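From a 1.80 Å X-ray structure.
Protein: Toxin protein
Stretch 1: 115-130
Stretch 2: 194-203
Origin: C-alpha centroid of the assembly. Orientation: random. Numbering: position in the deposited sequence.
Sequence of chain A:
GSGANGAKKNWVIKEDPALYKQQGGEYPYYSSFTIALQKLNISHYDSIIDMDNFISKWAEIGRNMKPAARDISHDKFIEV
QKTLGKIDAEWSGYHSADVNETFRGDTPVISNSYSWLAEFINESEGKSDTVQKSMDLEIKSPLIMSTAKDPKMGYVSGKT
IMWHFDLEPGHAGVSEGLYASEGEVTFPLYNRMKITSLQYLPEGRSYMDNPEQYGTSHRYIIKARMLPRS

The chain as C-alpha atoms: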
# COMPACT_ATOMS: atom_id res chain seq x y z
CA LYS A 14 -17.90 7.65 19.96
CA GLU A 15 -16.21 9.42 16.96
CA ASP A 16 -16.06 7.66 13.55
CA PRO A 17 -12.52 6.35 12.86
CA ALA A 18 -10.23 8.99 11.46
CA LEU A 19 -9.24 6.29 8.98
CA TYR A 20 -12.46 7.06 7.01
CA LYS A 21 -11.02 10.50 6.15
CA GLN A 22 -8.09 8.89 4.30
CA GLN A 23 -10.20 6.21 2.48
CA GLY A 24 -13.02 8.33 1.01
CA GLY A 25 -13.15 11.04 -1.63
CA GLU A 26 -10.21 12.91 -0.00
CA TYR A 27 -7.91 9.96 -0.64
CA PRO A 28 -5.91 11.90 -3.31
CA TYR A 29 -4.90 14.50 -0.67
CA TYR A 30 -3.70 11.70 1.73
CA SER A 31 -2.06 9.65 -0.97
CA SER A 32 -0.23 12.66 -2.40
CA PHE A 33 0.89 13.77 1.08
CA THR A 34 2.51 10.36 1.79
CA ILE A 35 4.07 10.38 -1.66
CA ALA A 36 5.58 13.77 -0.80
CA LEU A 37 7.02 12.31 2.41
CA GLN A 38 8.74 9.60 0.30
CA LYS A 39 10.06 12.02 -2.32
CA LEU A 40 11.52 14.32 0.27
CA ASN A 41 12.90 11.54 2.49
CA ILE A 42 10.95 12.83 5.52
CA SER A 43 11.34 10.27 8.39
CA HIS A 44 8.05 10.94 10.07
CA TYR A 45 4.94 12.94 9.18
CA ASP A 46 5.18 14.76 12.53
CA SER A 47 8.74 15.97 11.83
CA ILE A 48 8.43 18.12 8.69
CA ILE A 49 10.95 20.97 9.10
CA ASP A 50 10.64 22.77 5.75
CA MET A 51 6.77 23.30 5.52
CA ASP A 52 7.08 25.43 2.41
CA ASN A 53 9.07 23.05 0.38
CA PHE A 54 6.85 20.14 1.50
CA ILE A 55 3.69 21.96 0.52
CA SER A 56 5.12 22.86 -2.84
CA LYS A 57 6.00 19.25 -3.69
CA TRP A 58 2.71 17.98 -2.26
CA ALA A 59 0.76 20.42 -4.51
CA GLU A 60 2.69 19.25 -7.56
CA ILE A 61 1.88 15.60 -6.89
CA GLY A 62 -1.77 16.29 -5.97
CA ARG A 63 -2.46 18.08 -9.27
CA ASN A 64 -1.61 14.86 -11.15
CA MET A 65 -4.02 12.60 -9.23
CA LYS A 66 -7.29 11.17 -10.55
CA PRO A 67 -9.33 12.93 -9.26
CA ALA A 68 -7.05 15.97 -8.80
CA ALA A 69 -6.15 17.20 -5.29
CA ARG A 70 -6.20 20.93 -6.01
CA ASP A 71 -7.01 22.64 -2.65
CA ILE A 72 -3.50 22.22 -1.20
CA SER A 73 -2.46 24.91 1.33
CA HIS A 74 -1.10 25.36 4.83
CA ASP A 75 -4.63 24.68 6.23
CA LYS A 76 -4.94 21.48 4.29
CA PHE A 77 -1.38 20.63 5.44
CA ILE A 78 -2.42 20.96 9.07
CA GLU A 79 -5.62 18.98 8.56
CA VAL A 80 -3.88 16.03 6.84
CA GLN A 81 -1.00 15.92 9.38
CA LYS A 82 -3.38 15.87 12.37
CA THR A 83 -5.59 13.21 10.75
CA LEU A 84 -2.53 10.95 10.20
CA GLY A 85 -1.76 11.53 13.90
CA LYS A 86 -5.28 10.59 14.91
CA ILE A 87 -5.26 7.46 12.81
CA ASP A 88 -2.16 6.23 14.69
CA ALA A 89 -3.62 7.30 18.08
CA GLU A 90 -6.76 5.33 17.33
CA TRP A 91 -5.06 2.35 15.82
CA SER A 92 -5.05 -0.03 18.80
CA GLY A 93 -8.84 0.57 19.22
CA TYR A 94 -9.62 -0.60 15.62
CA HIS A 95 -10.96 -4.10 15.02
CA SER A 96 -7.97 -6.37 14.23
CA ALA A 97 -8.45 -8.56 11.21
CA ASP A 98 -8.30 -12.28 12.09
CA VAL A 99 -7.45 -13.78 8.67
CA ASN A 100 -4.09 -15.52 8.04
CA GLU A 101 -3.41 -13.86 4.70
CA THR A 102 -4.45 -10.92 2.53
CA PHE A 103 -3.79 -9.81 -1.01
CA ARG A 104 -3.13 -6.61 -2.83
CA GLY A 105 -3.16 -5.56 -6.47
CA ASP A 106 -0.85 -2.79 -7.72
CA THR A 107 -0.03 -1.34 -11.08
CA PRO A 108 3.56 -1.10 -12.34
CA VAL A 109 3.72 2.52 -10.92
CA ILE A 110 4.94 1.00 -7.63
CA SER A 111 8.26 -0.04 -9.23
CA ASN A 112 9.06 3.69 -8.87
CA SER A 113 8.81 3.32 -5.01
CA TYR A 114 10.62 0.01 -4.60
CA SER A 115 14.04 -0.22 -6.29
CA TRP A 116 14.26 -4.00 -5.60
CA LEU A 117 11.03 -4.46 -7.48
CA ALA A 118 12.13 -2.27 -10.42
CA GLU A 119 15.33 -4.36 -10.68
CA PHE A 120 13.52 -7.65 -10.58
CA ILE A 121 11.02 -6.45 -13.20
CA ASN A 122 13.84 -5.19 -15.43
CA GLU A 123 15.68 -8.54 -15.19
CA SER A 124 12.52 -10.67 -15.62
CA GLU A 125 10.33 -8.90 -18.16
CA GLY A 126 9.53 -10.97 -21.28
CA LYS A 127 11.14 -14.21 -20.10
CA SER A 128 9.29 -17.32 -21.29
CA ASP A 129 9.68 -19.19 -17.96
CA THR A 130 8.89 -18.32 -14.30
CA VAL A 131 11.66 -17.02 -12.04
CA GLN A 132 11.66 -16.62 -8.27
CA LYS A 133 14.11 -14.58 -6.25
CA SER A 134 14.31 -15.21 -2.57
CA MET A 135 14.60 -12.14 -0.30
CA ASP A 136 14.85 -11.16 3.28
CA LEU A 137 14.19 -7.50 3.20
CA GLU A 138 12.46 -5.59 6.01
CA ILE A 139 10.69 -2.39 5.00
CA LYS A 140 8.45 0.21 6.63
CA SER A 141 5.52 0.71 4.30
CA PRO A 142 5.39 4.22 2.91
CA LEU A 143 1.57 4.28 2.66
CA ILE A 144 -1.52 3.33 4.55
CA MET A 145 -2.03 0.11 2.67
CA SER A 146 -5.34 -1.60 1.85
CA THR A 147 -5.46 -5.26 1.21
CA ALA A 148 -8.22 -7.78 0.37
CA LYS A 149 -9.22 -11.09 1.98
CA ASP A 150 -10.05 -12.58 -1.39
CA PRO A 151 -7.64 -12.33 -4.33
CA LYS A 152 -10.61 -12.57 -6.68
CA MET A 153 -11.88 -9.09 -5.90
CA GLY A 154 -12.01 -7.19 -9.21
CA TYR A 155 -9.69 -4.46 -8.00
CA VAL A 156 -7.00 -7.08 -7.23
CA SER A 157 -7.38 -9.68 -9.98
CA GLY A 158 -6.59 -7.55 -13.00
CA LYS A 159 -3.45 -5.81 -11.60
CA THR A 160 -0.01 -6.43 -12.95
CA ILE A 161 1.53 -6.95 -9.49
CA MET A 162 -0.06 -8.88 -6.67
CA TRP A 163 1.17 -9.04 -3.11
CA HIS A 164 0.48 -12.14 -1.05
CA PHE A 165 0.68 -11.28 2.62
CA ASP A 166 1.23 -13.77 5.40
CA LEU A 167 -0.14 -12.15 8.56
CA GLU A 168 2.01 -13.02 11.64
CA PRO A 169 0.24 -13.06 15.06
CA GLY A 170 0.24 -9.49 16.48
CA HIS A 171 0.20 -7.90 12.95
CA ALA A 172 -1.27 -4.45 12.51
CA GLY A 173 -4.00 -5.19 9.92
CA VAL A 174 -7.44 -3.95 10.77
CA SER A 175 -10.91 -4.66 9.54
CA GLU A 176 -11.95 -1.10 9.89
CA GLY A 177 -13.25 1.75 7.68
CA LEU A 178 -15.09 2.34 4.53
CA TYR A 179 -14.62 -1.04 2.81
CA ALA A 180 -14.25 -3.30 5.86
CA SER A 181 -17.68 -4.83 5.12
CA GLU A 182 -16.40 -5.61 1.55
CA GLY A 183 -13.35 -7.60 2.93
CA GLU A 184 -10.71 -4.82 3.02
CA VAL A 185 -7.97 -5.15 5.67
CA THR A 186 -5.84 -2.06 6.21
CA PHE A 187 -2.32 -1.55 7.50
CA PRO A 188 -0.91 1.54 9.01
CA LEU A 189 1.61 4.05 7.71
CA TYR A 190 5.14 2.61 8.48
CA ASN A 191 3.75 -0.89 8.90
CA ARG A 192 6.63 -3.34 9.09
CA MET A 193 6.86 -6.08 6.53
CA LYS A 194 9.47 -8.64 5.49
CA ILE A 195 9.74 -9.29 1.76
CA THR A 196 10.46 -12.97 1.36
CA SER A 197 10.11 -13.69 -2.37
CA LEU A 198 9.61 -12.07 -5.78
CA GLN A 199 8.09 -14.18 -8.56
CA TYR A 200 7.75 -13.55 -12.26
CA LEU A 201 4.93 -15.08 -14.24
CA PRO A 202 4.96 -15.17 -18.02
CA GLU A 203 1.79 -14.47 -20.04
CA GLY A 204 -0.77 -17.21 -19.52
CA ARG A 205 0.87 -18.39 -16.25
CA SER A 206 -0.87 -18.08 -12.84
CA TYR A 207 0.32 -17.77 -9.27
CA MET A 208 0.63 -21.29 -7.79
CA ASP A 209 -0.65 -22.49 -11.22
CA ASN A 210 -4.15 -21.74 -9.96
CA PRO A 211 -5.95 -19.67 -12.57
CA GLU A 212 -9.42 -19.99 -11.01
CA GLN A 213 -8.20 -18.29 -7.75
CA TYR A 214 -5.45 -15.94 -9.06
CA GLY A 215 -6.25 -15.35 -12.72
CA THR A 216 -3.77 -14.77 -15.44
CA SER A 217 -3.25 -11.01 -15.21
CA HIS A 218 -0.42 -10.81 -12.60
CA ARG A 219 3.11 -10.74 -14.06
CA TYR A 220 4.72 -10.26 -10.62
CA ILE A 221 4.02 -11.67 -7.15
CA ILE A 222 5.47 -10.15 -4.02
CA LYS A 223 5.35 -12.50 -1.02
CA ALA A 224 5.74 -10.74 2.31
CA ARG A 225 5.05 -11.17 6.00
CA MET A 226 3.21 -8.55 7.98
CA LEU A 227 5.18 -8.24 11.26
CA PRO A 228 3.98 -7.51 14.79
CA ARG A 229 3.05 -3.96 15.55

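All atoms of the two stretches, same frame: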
# COMPACT_ATOMS: atom_id res chain seq x y z
N SER A 115 12.92 -0.02 -5.31
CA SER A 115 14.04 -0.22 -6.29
C SER A 115 14.34 -1.71 -6.55
O SER A 115 14.75 -2.10 -7.66
CB SER A 115 15.30 0.53 -5.81
OG SER A 115 15.79 0.02 -4.60
N TRP A 116 14.13 -2.51 -5.52
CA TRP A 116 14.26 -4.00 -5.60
C TRP A 116 13.24 -4.61 -6.55
O TRP A 116 13.56 -5.54 -7.30
CB TRP A 116 14.17 -4.65 -4.24
CG TRP A 116 13.06 -4.10 -3.29
CD1 TRP A 116 13.18 -3.05 -2.42
CD2 TRP A 116 11.70 -4.56 -3.17
NE1 TRP A 116 11.97 -2.83 -1.75
CE2 TRP A 116 11.06 -3.76 -2.21
CE3 TRP A 116 10.96 -5.59 -3.78
CZ2 TRP A 116 9.74 -3.95 -1.86
CZ3 TRP A 116 9.67 -5.75 -3.44
CH2 TRP A 116 9.06 -4.96 -2.48
N LEU A 117 12.05 -4.01 -6.58
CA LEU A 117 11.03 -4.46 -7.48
C LEU A 117 11.35 -4.05 -8.92
O LEU A 117 11.31 -4.89 -9.84
CB LEU A 117 9.67 -3.94 -7.03
CG LEU A 117 8.47 -4.34 -7.88
CD1 LEU A 117 8.33 -5.86 -7.87
CD2 LEU A 117 7.21 -3.60 -7.39
N ALA A 118 11.74 -2.80 -9.09
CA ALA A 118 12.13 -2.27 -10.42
C ALA A 118 13.23 -3.17 -11.07
O ALA A 118 13.14 -3.58 -12.22
CB ALA A 118 12.62 -0.82 -10.30
N GLU A 119 14.21 -3.49 -10.27
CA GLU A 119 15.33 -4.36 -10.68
C GLU A 119 14.86 -5.71 -11.14
O GLU A 119 15.25 -6.20 -12.24
CB GLU A 119 16.31 -4.52 -9.52
CG GLU A 119 17.49 -5.47 -9.73
CD GLU A 119 18.63 -4.84 -10.50
OE1 GLU A 119 19.73 -4.66 -9.92
OE2 GLU A 119 18.42 -4.48 -11.68
N PHE A 120 14.00 -6.31 -10.31
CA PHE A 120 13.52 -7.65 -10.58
C PHE A 120 12.70 -7.61 -11.83
O PHE A 120 12.85 -8.49 -12.68
CB PHE A 120 12.74 -8.21 -9.38
CG PHE A 120 12.20 -9.59 -9.62
CD1 PHE A 120 13.06 -10.70 -9.49
CD2 PHE A 120 10.85 -9.80 -9.97
CE1 PHE A 120 12.58 -12.01 -9.74
CE2 PHE A 120 10.37 -11.13 -10.19
CZ PHE A 120 11.26 -12.22 -10.07
N ILE A 121 11.83 -6.60 -11.98
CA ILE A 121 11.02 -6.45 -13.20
C ILE A 121 11.90 -6.29 -14.43
O ILE A 121 11.70 -7.00 -15.44
CB ILE A 121 10.06 -5.22 -13.11
CG1 ILE A 121 8.96 -5.53 -12.08
CG2 ILE A 121 9.47 -4.87 -14.47
CD1 ILE A 121 8.00 -4.38 -11.74
N ASN A 122 12.84 -5.36 -14.35
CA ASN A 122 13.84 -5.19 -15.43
C ASN A 122 14.55 -6.48 -15.81
O ASN A 122 14.68 -6.73 -16.99
CB ASN A 122 14.86 -4.09 -15.13
CG ASN A 122 14.23 -2.68 -15.22
OD1 ASN A 122 13.24 -2.44 -15.93
ND2 ASN A 122 14.78 -1.75 -14.45
N GLU A 123 14.98 -7.29 -14.85
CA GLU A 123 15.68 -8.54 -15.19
C GLU A 123 14.74 -9.63 -15.74
O GLU A 123 15.21 -10.53 -16.44
CB GLU A 123 16.39 -9.11 -13.99
CG GLU A 123 17.45 -8.20 -13.35
CD GLU A 123 17.86 -8.66 -11.95
OE1 GLU A 123 17.42 -9.75 -11.52
OE2 GLU A 123 18.64 -7.93 -11.26
N SER A 124 13.45 -9.57 -15.41
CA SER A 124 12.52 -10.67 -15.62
C SER A 124 11.64 -10.53 -16.84
O SER A 124 11.20 -11.55 -17.46
CB SER A 124 11.55 -10.76 -14.39
OG SER A 124 12.21 -11.25 -13.23
N GLU A 125 11.18 -9.31 -17.03
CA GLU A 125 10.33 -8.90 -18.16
C GLU A 125 10.54 -9.70 -19.44
O GLU A 125 11.65 -9.76 -19.91
CB GLU A 125 10.76 -7.48 -18.54
CG GLU A 125 9.69 -6.50 -18.36
CD GLU A 125 10.22 -5.10 -18.46
OE1 GLU A 125 11.42 -4.89 -18.79
OE2 GLU A 125 9.40 -4.23 -18.17
N GLY A 126 9.48 -10.28 -19.99
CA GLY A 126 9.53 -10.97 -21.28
C GLY A 126 10.19 -12.34 -21.28
O GLY A 126 10.32 -12.94 -22.34
N LYS A 127 10.64 -12.84 -20.15
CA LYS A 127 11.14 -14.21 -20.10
C LYS A 127 10.00 -15.17 -20.34
O LYS A 127 8.87 -14.86 -20.00
CB LYS A 127 11.80 -14.52 -18.78
CG LYS A 127 13.17 -13.92 -18.64
CD LYS A 127 13.93 -14.60 -17.51
CE LYS A 127 15.27 -13.93 -17.31
NZ LYS A 127 15.92 -14.32 -16.02
N SER A 128 10.30 -16.33 -20.93
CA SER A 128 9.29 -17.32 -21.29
C SER A 128 8.98 -18.24 -20.13
O SER A 128 7.95 -18.91 -20.16
CB SER A 128 9.79 -18.18 -22.47
OG SER A 128 10.49 -17.35 -23.35
N ASP A 129 9.89 -18.31 -19.13
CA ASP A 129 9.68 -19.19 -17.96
C ASP A 129 9.56 -18.34 -16.68
O ASP A 129 10.03 -17.21 -16.63
CB ASP A 129 10.84 -20.19 -17.75
CG ASP A 129 11.35 -20.85 -19.07
OD1 ASP A 129 10.89 -20.54 -20.19
OD2 ASP A 129 12.28 -21.70 -18.97
N THR A 130 9.00 -18.95 -15.65
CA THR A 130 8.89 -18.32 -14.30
C THR A 130 10.27 -18.24 -13.67
O THR A 130 11.20 -18.98 -14.05
CB THR A 130 8.01 -19.13 -13.41
OG1 THR A 130 8.59 -20.45 -13.32
CG2 THR A 130 6.61 -19.22 -13.98
N LYS A 194 8.26 -7.94 5.91
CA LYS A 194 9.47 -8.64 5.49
C LYS A 194 9.19 -9.24 4.13
O LYS A 194 8.28 -10.04 4.05
CB LYS A 194 9.79 -9.71 6.52
CG LYS A 194 11.02 -10.53 6.20
CD LYS A 194 11.02 -11.64 7.24
CE LYS A 194 12.01 -12.76 6.98
NZ LYS A 194 13.35 -12.31 7.47
N ILE A 195 9.88 -8.76 3.10
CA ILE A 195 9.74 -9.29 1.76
C ILE A 195 10.50 -10.61 1.77
O ILE A 195 11.71 -10.64 2.08
CB ILE A 195 10.34 -8.39 0.68
CG1 ILE A 195 9.83 -6.93 0.81
CG2 ILE A 195 10.04 -8.97 -0.73
CD1 ILE A 195 8.34 -6.79 0.83
N THR A 196 9.80 -11.69 1.42
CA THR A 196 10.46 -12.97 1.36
C THR A 196 10.71 -13.53 -0.01
O THR A 196 11.59 -14.39 -0.17
CB THR A 196 9.74 -14.02 2.20
OG1 THR A 196 8.45 -14.26 1.64
CG2 THR A 196 9.52 -13.47 3.61
N SER A 197 9.97 -13.09 -1.03
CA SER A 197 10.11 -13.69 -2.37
C SER A 197 9.54 -12.78 -3.43
O SER A 197 8.46 -12.15 -3.19
CB SER A 197 9.30 -14.99 -2.42
OG SER A 197 9.65 -15.58 -3.64
N LEU A 198 10.20 -12.70 -4.59
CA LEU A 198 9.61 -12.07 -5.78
C LEU A 198 9.49 -13.15 -6.80
O LEU A 198 10.43 -13.97 -6.93
CB LEU A 198 10.48 -11.00 -6.34
CG LEU A 198 10.92 -9.99 -5.31
CD1 LEU A 198 11.91 -9.08 -6.01
CD2 LEU A 198 9.70 -9.28 -4.70
N GLN A 199 8.33 -13.22 -7.44
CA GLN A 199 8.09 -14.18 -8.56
C GLN A 199 7.66 -13.49 -9.83
O GLN A 199 6.83 -12.56 -9.83
CB GLN A 199 6.99 -15.16 -8.28
CG GLN A 199 7.13 -15.94 -7.01
CD GLN A 199 5.95 -16.92 -6.78
OE1 GLN A 199 5.67 -17.21 -5.66
NE2 GLN A 199 5.26 -17.43 -7.90
N TYR A 200 8.16 -14.01 -10.95
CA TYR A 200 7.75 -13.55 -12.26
C TYR A 200 6.93 -14.64 -12.94
O TYR A 200 7.26 -15.84 -12.90
CB TYR A 200 8.98 -13.21 -13.13
CG TYR A 200 8.65 -13.11 -14.60
CD1 TYR A 200 7.87 -12.05 -15.09
CD2 TYR A 200 9.05 -14.10 -15.49
CE1 TYR A 200 7.56 -11.94 -16.46
CE2 TYR A 200 8.75 -14.01 -16.84
CZ TYR A 200 8.02 -12.95 -17.33
OH TYR A 200 7.72 -12.90 -18.65
N LEU A 201 5.90 -14.19 -13.61
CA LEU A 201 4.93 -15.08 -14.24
C LEU A 201 4.78 -14.65 -15.68
O LEU A 201 4.14 -13.61 -16.01
CB LEU A 201 3.58 -15.03 -13.49
CG LEU A 201 3.46 -15.65 -12.08
CD1 LEU A 201 2.11 -15.28 -11.48
CD2 LEU A 201 3.69 -17.15 -12.01
N PRO A 202 5.30 -15.46 -16.60
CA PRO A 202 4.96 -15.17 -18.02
C PRO A 202 3.45 -15.06 -18.35
O PRO A 202 2.60 -15.50 -17.61
CB PRO A 202 5.59 -16.36 -18.80
CG PRO A 202 6.58 -16.97 -17.86
CD PRO A 202 6.10 -16.68 -16.45
N GLU A 203 3.14 -14.45 -19.46
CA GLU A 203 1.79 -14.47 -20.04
C GLU A 203 1.15 -15.83 -20.03
O GLU A 203 1.80 -16.82 -20.29
CB GLU A 203 1.82 -13.99 -21.50
CG GLU A 203 2.07 -12.51 -21.69
CD GLU A 203 0.93 -11.64 -21.21
OE1 GLU A 203 -0.21 -12.14 -21.03
OE2 GLU A 203 1.19 -10.44 -21.00

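How does the strand first meet the helix? Lys194 lies out of reach, and the contact begins at Ile195, whose CA-to-CB bond points toward the helix. Its CG1 sits over one face of the Trp116 indole, 4.3 Å from the centroid of the six-membered ring and 26° off the ring normal, so an aliphatic C-H group can pack against the pi system. The end of the side chain reaches the same ring, with Ile195 CD1 3.9 Å from Trp116 CH2. Thr196 and Ser197 then make no contact with the helix.

What does Leu198 do between two aromatic side chains? It touches both, in different ways. Its CD2 lies at the edge of the Trp116 ring, 3.7 Å from Trp116 CZ3. Its CB stands almost directly above the Phe120 ring, 3.7 Å from the centroid and only 7° off the normal, a well-centred CH-pi contact. Leu198 CD1 also packs 3.6 Å from Phe120 CB. Trp116 and Phe120 are one helical turn apart, and both direct their CA-to-CB bonds toward the strand, which lets a single leucine engage the two. Gln199 points its CB away, yet its backbone still meets the Phe120 ring edge, where Gln199 C is 3.6 Å from Phe120 CE2.

Why does Tyr200 have so large a share of the contact? Its ring lies where the helix ends and the chain turns, and more of its surface is covered by the other stretch than that of any other residue in stretch 2. Phe120 CE2 packs 3.9 Å from Tyr200 CB, while farther out Ser124 O lies over one face of the tyrosine ring, 3.5 Å from Tyr200 CZ. That same Ser124 O accepts the 3.0 Å hydrogen bond from Lys127 N that closes a type II turn. The turn brings Lys127 O to the ring edge, where Tyr200 OH donates a short hydrogen bond to it, 2.6 Å long. Asp129 O also approaches the edge, 3.5 Å from Tyr200 CE2, but this buried oxygen has no polar partner in the model.

How does the contact finish beyond the strand? Thr130 CA comes 3.3 Å from Tyr200 O, a CA-H...O contact with an angle of 133° at the hydrogen. The CA-to-CB bond of Leu201 points away, but the end of its side chain comes nearer, with Leu201 CD2 4.1 Å from Thr130 CG2. The CA-to-CB bond of Pro202 points toward the loop: its CG is 3.3 Å from Ser128 O, and its CD is 3.6 Å from Thr130 CG2. Glu203 makes no contact.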